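Local atomic coordinates of soluble lytic murein transglycosylase (Pseudomonas aeruginosa, PDB entry 5OHU), a protein that cleaves the glycan strands of bacterial peptidoglycan as a lytic transglycosylase, acting in both exolytic and endolytic fashion during cell-wall turnover. Residues V309-T314 with T340-Y345; R315-L318 with D324-Y327; L329-P334 with Y345-S350. All blocks are in the same frame, centred on the assembly; numbering follows the deposited sequence.

Contact 1: V309-T314 with T340-Y345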
loop_
_atom_site.group_PDB
_atom_site.type_symbol
_atom_site.label_atom_id
_atom_site.label_comp_id
_atom_site.label_asym_id
_atom_site.label_seq_id
_atom_site.Cartn_x
_atom_site.Cartn_y
_atom_site.Cartn_z
ATOM N N VAL A 309 3.307 -16.008 -8.965
ATOM C CA VAL A 309 3.886 -16.744 -10.084
ATOM C C VAL A 309 2.795 -17.260 -11.008
ATOM O O VAL A 309 2.984 -17.322 -12.227
ATOM C CB VAL A 309 4.782 -17.899 -9.579
ATOM C CG1 VAL A 309 5.269 -18.753 -10.747
ATOM C CG2 VAL A 309 5.965 -17.356 -8.772
ATOM N N THR A 310 1.653 -17.654 -10.453
ATOM C CA THR A 310 0.568 -18.149 -11.289
ATOM C C THR A 310 0.047 -17.056 -12.204
ATOM O O THR A 310 -0.199 -17.295 -13.389
ATOM C CB THR A 310 -0.570 -18.672 -10.414
ATOM O OG1 THR A 310 -0.057 -19.672 -9.534
ATOM C CG2 THR A 310 -1.655 -19.275 -11.262
ATOM N N GLU A 311 -0.128 -15.854 -11.662
ATOM C CA GLU A 311 -0.665 -14.750 -12.443
ATOM C C GLU A 311 0.323 -14.303 -13.514
ATOM O O GLU A 311 -0.081 -13.949 -14.625
ATOM C CB GLU A 311 -1.024 -13.577 -11.519
ATOM C CG GLU A 311 -2.204 -13.829 -10.589
ATOM C CD GLU A 311 -2.795 -12.542 -9.996
ATOM O OE1 GLU A 311 -2.039 -11.794 -9.333
ATOM O OE2 GLU A 311 -4.015 -12.287 -10.171
ATOM N N TRP A 312 1.621 -14.308 -13.201
ATOM C CA TRP A 312 2.580 -13.848 -14.198
ATOM C C TRP A 312 2.856 -14.917 -15.231
ATOM O O TRP A 312 3.151 -14.602 -16.383
ATOM C CB TRP A 312 3.855 -13.346 -13.526
ATOM C CG TRP A 312 3.661 -11.923 -13.349
ATOM C CD1 TRP A 312 3.259 -11.274 -12.214
ATOM C CD2 TRP A 312 3.742 -10.936 -14.373
ATOM N NE1 TRP A 312 3.109 -9.929 -12.469
ATOM C CE2 TRP A 312 3.393 -9.698 -13.789
ATOM C CE3 TRP A 312 4.075 -10.978 -15.735
ATOM C CZ2 TRP A 312 3.403 -8.506 -14.507
ATOM C CZ3 TRP A 312 4.066 -9.786 -16.461
ATOM C CH2 TRP A 312 3.741 -8.567 -15.839
ATOM N N ARG A 313 2.715 -16.178 -14.855
ATOM C CA ARG A 313 2.707 -17.252 -15.839
ATOM C C ARG A 313 1.557 -17.073 -16.824
ATOM O O ARG A 313 1.733 -17.196 -18.043
ATOM C CB ARG A 313 2.605 -18.604 -15.125
ATOM C CG ARG A 313 3.117 -19.762 -15.952
ATOM C CD ARG A 313 2.665 -21.134 -15.443
ATOM N NE ARG A 313 3.122 -21.409 -14.092
ATOM C CZ ARG A 313 2.941 -22.569 -13.467
ATOM N NH1 ARG A 313 3.398 -22.723 -12.233
ATOM N NH2 ARG A 313 2.323 -23.573 -14.075
ATOM N N THR A 314 0.358 -16.744 -16.312
ATOM C CA THR A 314 -0.788 -16.535 -17.203
ATOM C C THR A 314 -0.639 -15.251 -18.011
ATOM O O THR A 314 -0.934 -15.231 -19.213
ATOM C CB THR A 314 -2.111 -16.500 -16.424
ATOM O OG1 THR A 314 -2.151 -17.561 -15.451
ATOM C CG2 THR A 314 -3.293 -16.685 -17.392
ATOM N N THR A 340 -11.780 -14.137 -8.630
ATOM C CA THR A 340 -11.652 -12.725 -8.960
ATOM C C THR A 340 -12.257 -12.406 -10.320
ATOM O O THR A 340 -12.280 -13.232 -11.241
ATOM C CB THR A 340 -10.194 -12.313 -8.966
ATOM O OG1 THR A 340 -9.548 -12.955 -10.073
ATOM C CG2 THR A 340 -9.541 -12.733 -7.638
ATOM N N SER A 341 -12.726 -11.170 -10.447
ATOM C CA SER A 341 -13.220 -10.711 -11.737
ATOM C C SER A 341 -12.127 -10.749 -12.794
ATOM O O SER A 341 -12.416 -10.984 -13.967
ATOM C CB SER A 341 -13.779 -9.300 -11.602
ATOM O OG SER A 341 -12.834 -8.471 -10.946
ATOM N N ARG A 342 -10.870 -10.533 -12.394
ATOM C CA ARG A 342 -9.743 -10.601 -13.319
ATOM C C ARG A 342 -9.674 -11.950 -14.033
ATOM O O ARG A 342 -9.667 -12.020 -15.272
ATOM C CB ARG A 342 -8.436 -10.326 -12.567
ATOM C CG ARG A 342 -7.211 -10.563 -13.434
ATOM C CD ARG A 342 -5.938 -10.365 -12.665
ATOM N NE ARG A 342 -5.823 -8.988 -12.193
ATOM C CZ ARG A 342 -5.528 -8.677 -10.937
ATOM N NH1 ARG A 342 -5.338 -9.652 -10.052
ATOM N NH2 ARG A 342 -5.434 -7.408 -10.578
ATOM N N TRP A 343 -9.610 -13.038 -13.280
ATOM C CA TRP A 343 -9.394 -14.305 -13.966
ATOM C C TRP A 343 -10.679 -14.907 -14.500
ATOM O O TRP A 343 -10.615 -15.726 -15.427
ATOM C CB TRP A 343 -8.638 -15.285 -13.061
ATOM C CG TRP A 343 -7.309 -14.700 -12.769
ATOM C CD1 TRP A 343 -6.824 -14.262 -11.551
ATOM C CD2 TRP A 343 -6.321 -14.359 -13.739
ATOM N NE1 TRP A 343 -5.584 -13.702 -11.722
ATOM C CE2 TRP A 343 -5.250 -13.754 -13.051
ATOM C CE3 TRP A 343 -6.227 -14.531 -15.125
ATOM C CZ2 TRP A 343 -4.102 -13.318 -13.704
ATOM C CZ3 TRP A 343 -5.097 -14.089 -15.769
ATOM C CH2 TRP A 343 -4.047 -13.488 -15.060
ATOM N N ARG A 344 -11.839 -14.493 -13.986
ATOM C CA ARG A 344 -13.077 -14.817 -14.692
ATOM C C ARG A 344 -13.091 -14.135 -16.050
ATOM O O ARG A 344 -13.467 -14.743 -17.063
ATOM C CB ARG A 344 -14.301 -14.408 -13.865
ATOM C CG ARG A 344 -14.599 -15.341 -12.688
ATOM C CD ARG A 344 -15.912 -14.995 -12.003
ATOM N NE ARG A 344 -15.686 -13.921 -11.042
ATOM C CZ ARG A 344 -16.556 -12.962 -10.737
ATOM N NH1 ARG A 344 -17.749 -12.937 -11.315
ATOM N NH2 ARG A 344 -16.218 -12.041 -9.838
ATOM N N TYR A 345 -12.643 -12.878 -16.103
ATOM C CA TYR A 345 -12.568 -12.216 -17.396
ATOM C C TYR A 345 -11.591 -12.929 -18.317
ATOM O O TYR A 345 -11.913 -13.205 -19.476
ATOM C CB TYR A 345 -12.176 -10.738 -17.259
ATOM C CG TYR A 345 -11.948 -10.134 -18.629
ATOM C CD1 TYR A 345 -13.042 -9.801 -19.450
ATOM C CD2 TYR A 345 -10.654 -9.942 -19.125
ATOM C CE1 TYR A 345 -12.862 -9.287 -20.721
ATOM C CE2 TYR A 345 -10.451 -9.418 -20.392
ATOM C CZ TYR A 345 -11.563 -9.091 -21.184
ATOM O OH TYR A 345 -11.368 -8.571 -22.445
#
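One carboxylate oxygen, OE2 of E311, is gripped by two donors from the helix that begins at S341. The indole of W343 gives the shorter bond, NE1 to E311 OE2 at 2.6 Å. It is fairly straight (N-H...O 161°) and uses the anti lone pair of the oxygen. The oxygen lies in the plane of the indole, at its edge. R342 reaches the same atom on the syn side, somewhat out of the carboxylate plane, with NH1 3.0 Å from E311 OE2. The oxygen is tilted from the guanidinium plane too, and this salt bridge is more bent, at 131°. Together the two bonds restrain the rotation of the carboxylate, and the arginine charge would probably favour its ionised form. R342 sends CG anti to its backbone N and stays extended to CD, which lies over one face of the W343 ring; the bend at chi3 then turns the guanidinium toward E311.

The far end of the indole meets T314. Its CG2 lies 3.6 Å from CZ3 of W343, while OG1 turns back to T310 O, at 2.9 Å. At the N-cap of the second helix, T340 OG1 accepts from W343 N at 3.2 Å.

The contact joins helices 307-319 and 341-354 of the superhelical part of the Slt fold, with helices 323-330 and 335-338 between them in the chain. Segments 309-314 and 341-345 run at 33°, with axes 12.6 Å apart. L333 touches both T310 and W343. Helix 293-300 packs against V309 and R313, and helices 360-368 and 374-383 against S341 and Y345.

Contact 2: R315-L318 with D324-Y327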
loop_
_atom_site.group_PDB
_atom_site.type_symbol
_atom_site.label_atom_id
_atom_site.label_comp_id
_atom_site.label_asym_id
_atom_site.label_seq_id
_atom_site.Cartn_x
_atom_site.Cartn_y
_atom_site.Cartn_z
ATOM N N ARG A 315 -0.175 -14.172 -17.370
ATOM C CA ARG A 315 0.041 -12.916 -18.082
ATOM C C ARG A 315 1.030 -13.099 -19.227
ATOM O O ARG A 315 0.816 -12.597 -20.338
ATOM C CB ARG A 315 0.538 -11.842 -17.110
ATOM C CG ARG A 315 -0.570 -11.262 -16.238
ATOM C CD ARG A 315 -0.064 -10.360 -15.107
ATOM N NE ARG A 315 -1.226 -9.817 -14.416
ATOM C CZ ARG A 315 -1.320 -9.604 -13.111
ATOM N NH1 ARG A 315 -0.296 -9.862 -12.309
ATOM N NH2 ARG A 315 -2.451 -9.125 -12.610
ATOM N N LEU A 316 2.107 -13.839 -18.975
ATOM C CA LEU A 316 3.122 -14.039 -19.991
ATOM C C LEU A 316 2.555 -14.820 -21.172
ATOM O O LEU A 316 2.814 -14.480 -22.329
ATOM C CB LEU A 316 4.328 -14.753 -19.376
ATOM C CG LEU A 316 5.515 -15.107 -20.280
ATOM C CD1 LEU A 316 6.015 -13.891 -21.044
ATOM C CD2 LEU A 316 6.651 -15.684 -19.462
ATOM N N LEU A 317 1.751 -15.852 -20.901
ATOM C CA LEU A 317 1.111 -16.575 -21.996
ATOM C C LEU A 317 0.232 -15.643 -22.817
ATOM O O LEU A 317 0.192 -15.737 -24.046
ATOM C CB LEU A 317 0.298 -17.754 -21.450
ATOM C CG LEU A 317 1.150 -18.892 -20.875
ATOM C CD1 LEU A 317 0.315 -19.824 -20.009
ATOM C CD2 LEU A 317 1.830 -19.660 -22.030
ATOM N N LEU A 318 -0.476 -14.733 -22.149
ATOM C CA LEU A 318 -1.311 -13.776 -22.867
ATOM C C LEU A 318 -0.456 -12.825 -23.696
ATOM O O LEU A 318 -0.786 -12.526 -24.845
ATOM C CB LEU A 318 -2.179 -12.987 -21.880
ATOM C CG LEU A 318 -3.260 -13.744 -21.090
ATOM C CD1 LEU A 318 -3.798 -12.810 -20.030
ATOM C CD2 LEU A 318 -4.403 -14.246 -21.961
ATOM N N ASP A 324 -4.617 -20.939 -25.944
ATOM C CA ASP A 324 -4.959 -22.295 -25.491
ATOM C C ASP A 324 -4.391 -22.566 -24.104
ATOM O O ASP A 324 -5.098 -23.005 -23.190
ATOM C CB ASP A 324 -4.393 -23.339 -26.463
ATOM C CG ASP A 324 -5.167 -23.450 -27.749
ATOM O OD1 ASP A 324 -6.403 -23.306 -27.733
ATOM O OD2 ASP A 324 -4.518 -23.704 -28.782
ATOM N N GLU A 325 -3.099 -22.291 -23.934
ATOM C CA GLU A 325 -2.433 -22.554 -22.673
ATOM C C GLU A 325 -2.905 -21.594 -21.588
ATOM O O GLU A 325 -3.081 -21.992 -20.429
ATOM C CB GLU A 325 -0.924 -22.468 -22.877
ATOM C CG GLU A 325 -0.410 -23.521 -23.844
ATOM C CD GLU A 325 0.973 -23.196 -24.373
ATOM O OE1 GLU A 325 1.085 -22.598 -25.481
ATOM O OE2 GLU A 325 1.951 -23.543 -23.668
ATOM N N ALA A 326 -3.127 -20.330 -21.941
ATOM C CA ALA A 326 -3.644 -19.394 -20.948
ATOM C C ALA A 326 -5.024 -19.828 -20.478
ATOM O O ALA A 326 -5.315 -19.833 -19.276
ATOM C CB ALA A 326 -3.680 -17.974 -21.520
ATOM N N TYR A 327 -5.875 -20.251 -21.412
ATOM C CA TYR A 327 -7.188 -20.736 -21.014
ATOM C C TYR A 327 -7.079 -21.959 -20.099
ATOM O O TYR A 327 -7.753 -22.037 -19.062
ATOM C CB TYR A 327 -8.013 -21.050 -22.256
ATOM C CG TYR A 327 -9.274 -21.781 -21.910
ATOM C CD1 TYR A 327 -10.369 -21.092 -21.396
ATOM C CD2 TYR A 327 -9.361 -23.163 -22.053
ATOM C CE1 TYR A 327 -11.533 -21.750 -21.054
ATOM C CE2 TYR A 327 -10.531 -23.843 -21.708
ATOM C CZ TYR A 327 -11.614 -23.122 -21.211
ATOM O OH TYR A 327 -12.783 -23.764 -20.875
#
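E325 meets L317 through its aliphatic base. Its CB lies 4.0 Å from CD2 of L317, and the two side chains cross at about a right angle. The carboxylate plays no part across the contact; its OE2 forms a salt bridge with R322 in the turn between the helices. CD1 of L317 rests 4.0 Å from the carbonyl carbon C of E325 and equally close to N of A326.

A326 follows, and its small side chain lets the two helices come close. The CA atoms of L317 and A326 are 5.6 Å apart. The methyl of A326 is met by two leucines in a row. Its CB is 4.0 Å from CB of L317 and 3.8 Å from CD2 of L318. In L318, CG is anti to the carbonyl carbon (chi1 -66°), and from there the branch ending in CD2 comes over to the alanine. W346 of helix 341-354 also touches L318.

The contact joins helices 307-319 and 323-330, consecutive members of a helical hairpin. No hydrogen bond crosses between these segments. The contact is van der Waals packing, of leucine branches on a methyl and on backbone, while the charged end of E325 is turned to R322.

Contact 3: L329-P334 with Y345-S350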
loop_
_atom_site.group_PDB
_atom_site.type_symbol
_atom_site.label_atom_id
_atom_site.label_comp_id
_atom_site.label_asym_id
_atom_site.label_seq_id
_atom_site.Cartn_x
_atom_site.Cartn_y
_atom_site.Cartn_z
ATOM N N LEU A 329 -4.743 -22.819 -18.189
ATOM C CA LEU A 329 -4.286 -22.432 -16.876
ATOM C C LEU A 329 -5.404 -21.766 -16.069
ATOM O O LEU A 329 -5.512 -22.004 -14.858
ATOM C CB LEU A 329 -3.063 -21.547 -17.011
ATOM C CG LEU A 329 -2.337 -21.186 -15.718
ATOM C CD1 LEU A 329 -1.964 -22.409 -14.899
ATOM C CD2 LEU A 329 -1.099 -20.457 -16.121
ATOM N N THR A 330 -6.275 -20.959 -16.702
ATOM C CA THR A 330 -7.329 -20.345 -15.887
ATOM C C THR A 330 -8.258 -21.399 -15.298
ATOM O O THR A 330 -8.847 -21.161 -14.242
ATOM C CB THR A 330 -8.182 -19.319 -16.654
ATOM O OG1 THR A 330 -8.899 -19.956 -17.717
ATOM C CG2 THR A 330 -7.311 -18.190 -17.249
ATOM N N ARG A 331 -8.351 -22.578 -15.923
ATOM C CA ARG A 331 -9.191 -23.664 -15.421
ATOM C C ARG A 331 -8.623 -24.342 -14.179
ATOM O O ARG A 331 -9.364 -25.035 -13.476
ATOM C CB ARG A 331 -9.390 -24.711 -16.514
ATOM C CG ARG A 331 -10.041 -24.172 -17.756
ATOM C CD ARG A 331 -11.559 -24.151 -17.649
ATOM N NE ARG A 331 -12.102 -25.459 -17.293
ATOM C CZ ARG A 331 -12.170 -26.501 -18.117
ATOM N NH1 ARG A 331 -11.728 -26.408 -19.364
ATOM N NH2 ARG A 331 -12.684 -27.644 -17.689
ATOM N N LYS A 332 -7.340 -24.170 -13.884
ATOM C CA LYS A 332 -6.700 -24.864 -12.772
ATOM C C LYS A 332 -6.398 -23.942 -11.593
ATOM O O LYS A 332 -5.744 -24.371 -10.642
ATOM C CB LYS A 332 -5.395 -25.519 -13.236
ATOM C CG LYS A 332 -5.516 -26.513 -14.395
ATOM C CD LYS A 332 -4.122 -26.914 -14.908
ATOM C CE LYS A 332 -4.183 -28.029 -15.957
ATOM N NZ LYS A 332 -3.836 -27.596 -17.349
ATOM N N LEU A 333 -6.823 -22.678 -11.639
ATOM C CA LEU A 333 -6.432 -21.701 -10.622
ATOM C C LEU A 333 -6.969 -22.083 -9.242
ATOM O O LEU A 333 -8.031 -22.695 -9.122
ATOM C CB LEU A 333 -6.964 -20.319 -10.982
ATOM C CG LEU A 333 -6.473 -19.751 -12.316
ATOM C CD1 LEU A 333 -7.201 -18.462 -12.636
ATOM C CD2 LEU A 333 -4.986 -19.506 -12.187
ATOM N N PRO A 334 -6.251 -21.726 -8.190
ATOM C CA PRO A 334 -6.783 -21.896 -6.840
ATOM C C PRO A 334 -8.013 -21.011 -6.662
ATOM O O PRO A 334 -8.171 -19.984 -7.322
ATOM C CB PRO A 334 -5.645 -21.410 -5.933
ATOM C CG PRO A 334 -4.711 -20.660 -6.806
ATOM C CD PRO A 334 -4.916 -21.118 -8.210
ATOM N N TYR A 345 -12.643 -12.878 -16.103
ATOM C CA TYR A 345 -12.568 -12.216 -17.396
ATOM C C TYR A 345 -11.591 -12.929 -18.317
ATOM O O TYR A 345 -11.913 -13.205 -19.476
ATOM C CB TYR A 345 -12.176 -10.738 -17.259
ATOM C CG TYR A 345 -11.948 -10.134 -18.629
ATOM C CD1 TYR A 345 -13.042 -9.801 -19.450
ATOM C CD2 TYR A 345 -10.654 -9.942 -19.125
ATOM C CE1 TYR A 345 -12.862 -9.287 -20.721
ATOM C CE2 TYR A 345 -10.451 -9.418 -20.392
ATOM C CZ TYR A 345 -11.563 -9.091 -21.184
ATOM O OH TYR A 345 -11.368 -8.571 -22.445
ATOM N N TRP A 346 -10.375 -13.207 -17.836
ATOM C CA TRP A 346 -9.380 -13.751 -18.753
ATOM C C TRP A 346 -9.684 -15.193 -19.146
ATOM O O TRP A 346 -9.327 -15.604 -20.255
ATOM C CB TRP A 346 -7.976 -13.587 -18.170
ATOM C CG TRP A 346 -7.493 -12.157 -18.383
ATOM C CD1 TRP A 346 -7.292 -11.204 -17.428
ATOM C CD2 TRP A 346 -7.235 -11.517 -19.646
ATOM N NE1 TRP A 346 -6.891 -10.018 -18.009
ATOM C CE2 TRP A 346 -6.860 -10.180 -19.371
ATOM C CE3 TRP A 346 -7.289 -11.941 -20.980
ATOM C CZ2 TRP A 346 -6.533 -9.266 -20.388
ATOM C CZ3 TRP A 346 -6.956 -11.033 -21.998
ATOM C CH2 TRP A 346 -6.581 -9.719 -21.695
ATOM N N GLN A 347 -10.406 -15.947 -18.316
ATOM C CA GLN A 347 -10.849 -17.262 -18.767
ATOM C C GLN A 347 -11.768 -17.146 -19.984
ATOM O O GLN A 347 -11.567 -17.830 -20.997
ATOM C CB GLN A 347 -11.548 -18.016 -17.640
ATOM C CG GLN A 347 -12.160 -19.312 -18.146
ATOM C CD GLN A 347 -12.614 -20.218 -17.014
ATOM O OE1 GLN A 347 -13.799 -20.432 -16.828
ATOM N NE2 GLN A 347 -11.662 -20.737 -16.245
ATOM N N ALA A 348 -12.786 -16.286 -19.894
ATOM C CA ALA A 348 -13.675 -16.059 -21.031
ATOM C C ALA A 348 -12.911 -15.512 -22.235
ATOM O O ALA A 348 -13.107 -15.974 -23.364
ATOM C CB ALA A 348 -14.796 -15.097 -20.632
ATOM N N ARG A 349 -12.007 -14.551 -22.008
ATOM C CA ARG A 349 -11.364 -13.859 -23.126
ATOM C C ARG A 349 -10.305 -14.728 -23.802
ATOM O O ARG A 349 -10.194 -14.727 -25.039
ATOM C CB ARG A 349 -10.761 -12.522 -22.654
ATOM C CG ARG A 349 -9.929 -11.772 -23.734
ATOM C CD ARG A 349 -10.892 -11.197 -24.786
ATOM N NE ARG A 349 -10.193 -10.541 -25.892
ATOM C CZ ARG A 349 -10.685 -10.351 -27.118
ATOM N NH1 ARG A 349 -11.893 -10.781 -27.437
ATOM N NH2 ARG A 349 -9.954 -9.739 -28.034
ATOM N N SER A 350 -9.535 -15.496 -23.026
ATOM C CA SER A 350 -8.584 -16.399 -23.667
ATOM C C SER A 350 -9.305 -17.496 -24.441
ATOM O O SER A 350 -8.845 -17.899 -25.514
ATOM C CB SER A 350 -7.608 -16.993 -22.642
ATOM O OG SER A 350 -8.276 -17.778 -21.665
#
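Q347 and T330 bury the most surface here, and R331 adds a smaller share. Two neighbouring helices of the superhelical part of an Slt-type transglycosylase meet here, running in roughly opposite directions: the end of helix 323-330 lies against the middle of helix 341-354. The CA atoms of T330 and Q347 are 5.5 Å apart.

A hydrogen bond links the two side chains. NE2 of Q347 donates to OG1 of T330 at 3.2 Å, with an N-H...O angle of 156°. The hydroxyl oxygen lies in the amide plane of Q347. Q347 sends CG anti to its backbone N (chi1 173°) and stays extended, which carries the amide alongside the threonine. The same side chain packs on T330 along its length, with CB of Q347 3.7 Å from CB of T330. The hydroxyl of T330 has a second partner, the carbonyl of Y327, one turn back on its own helix. OG1 is thus tied both to its own helix and to the next one.

The methyl of T330 faces the opposing backbone. CG2 lies 4.0 Å from CA of Q347. R331 lays its aliphatic part over a face of the Q347 amide. Its chain bends at chi2 and chi3, and CD comes 3.7 Å from NE2 of Q347. The guanidinium and amide planes stand 84° apart, close to perpendicular.

A type I beta turn from T330 to L333 takes the chain away from this point. One turn further along the second helix, S350 turns its hydroxyl back to the carbonyl of W346. Its OG donates to W346 O at 2.8 Å, and S350 N reaches that same carbonyl from the opposite face.

In the fold
The three contacts join three helices that follow one another, 307-319, 323-330 and 341-354, with the short helix 335-338 between the last two. Contact 2 joins the first to the second, contact 3 the second to the third, and contact 1 the first to the third. Each main helix is therefore used twice. Centres lie 7 Å apart for contacts 1 and 3, and 9 Å for the other two pairs. Along the chain, contact 2 falls within the span of contact 1 and closes before contact 3 opens, while contacts 1 and 3 alternate. The result is one continuous three-helix unit in the superhelical, ring-like helical part of the Slt fold.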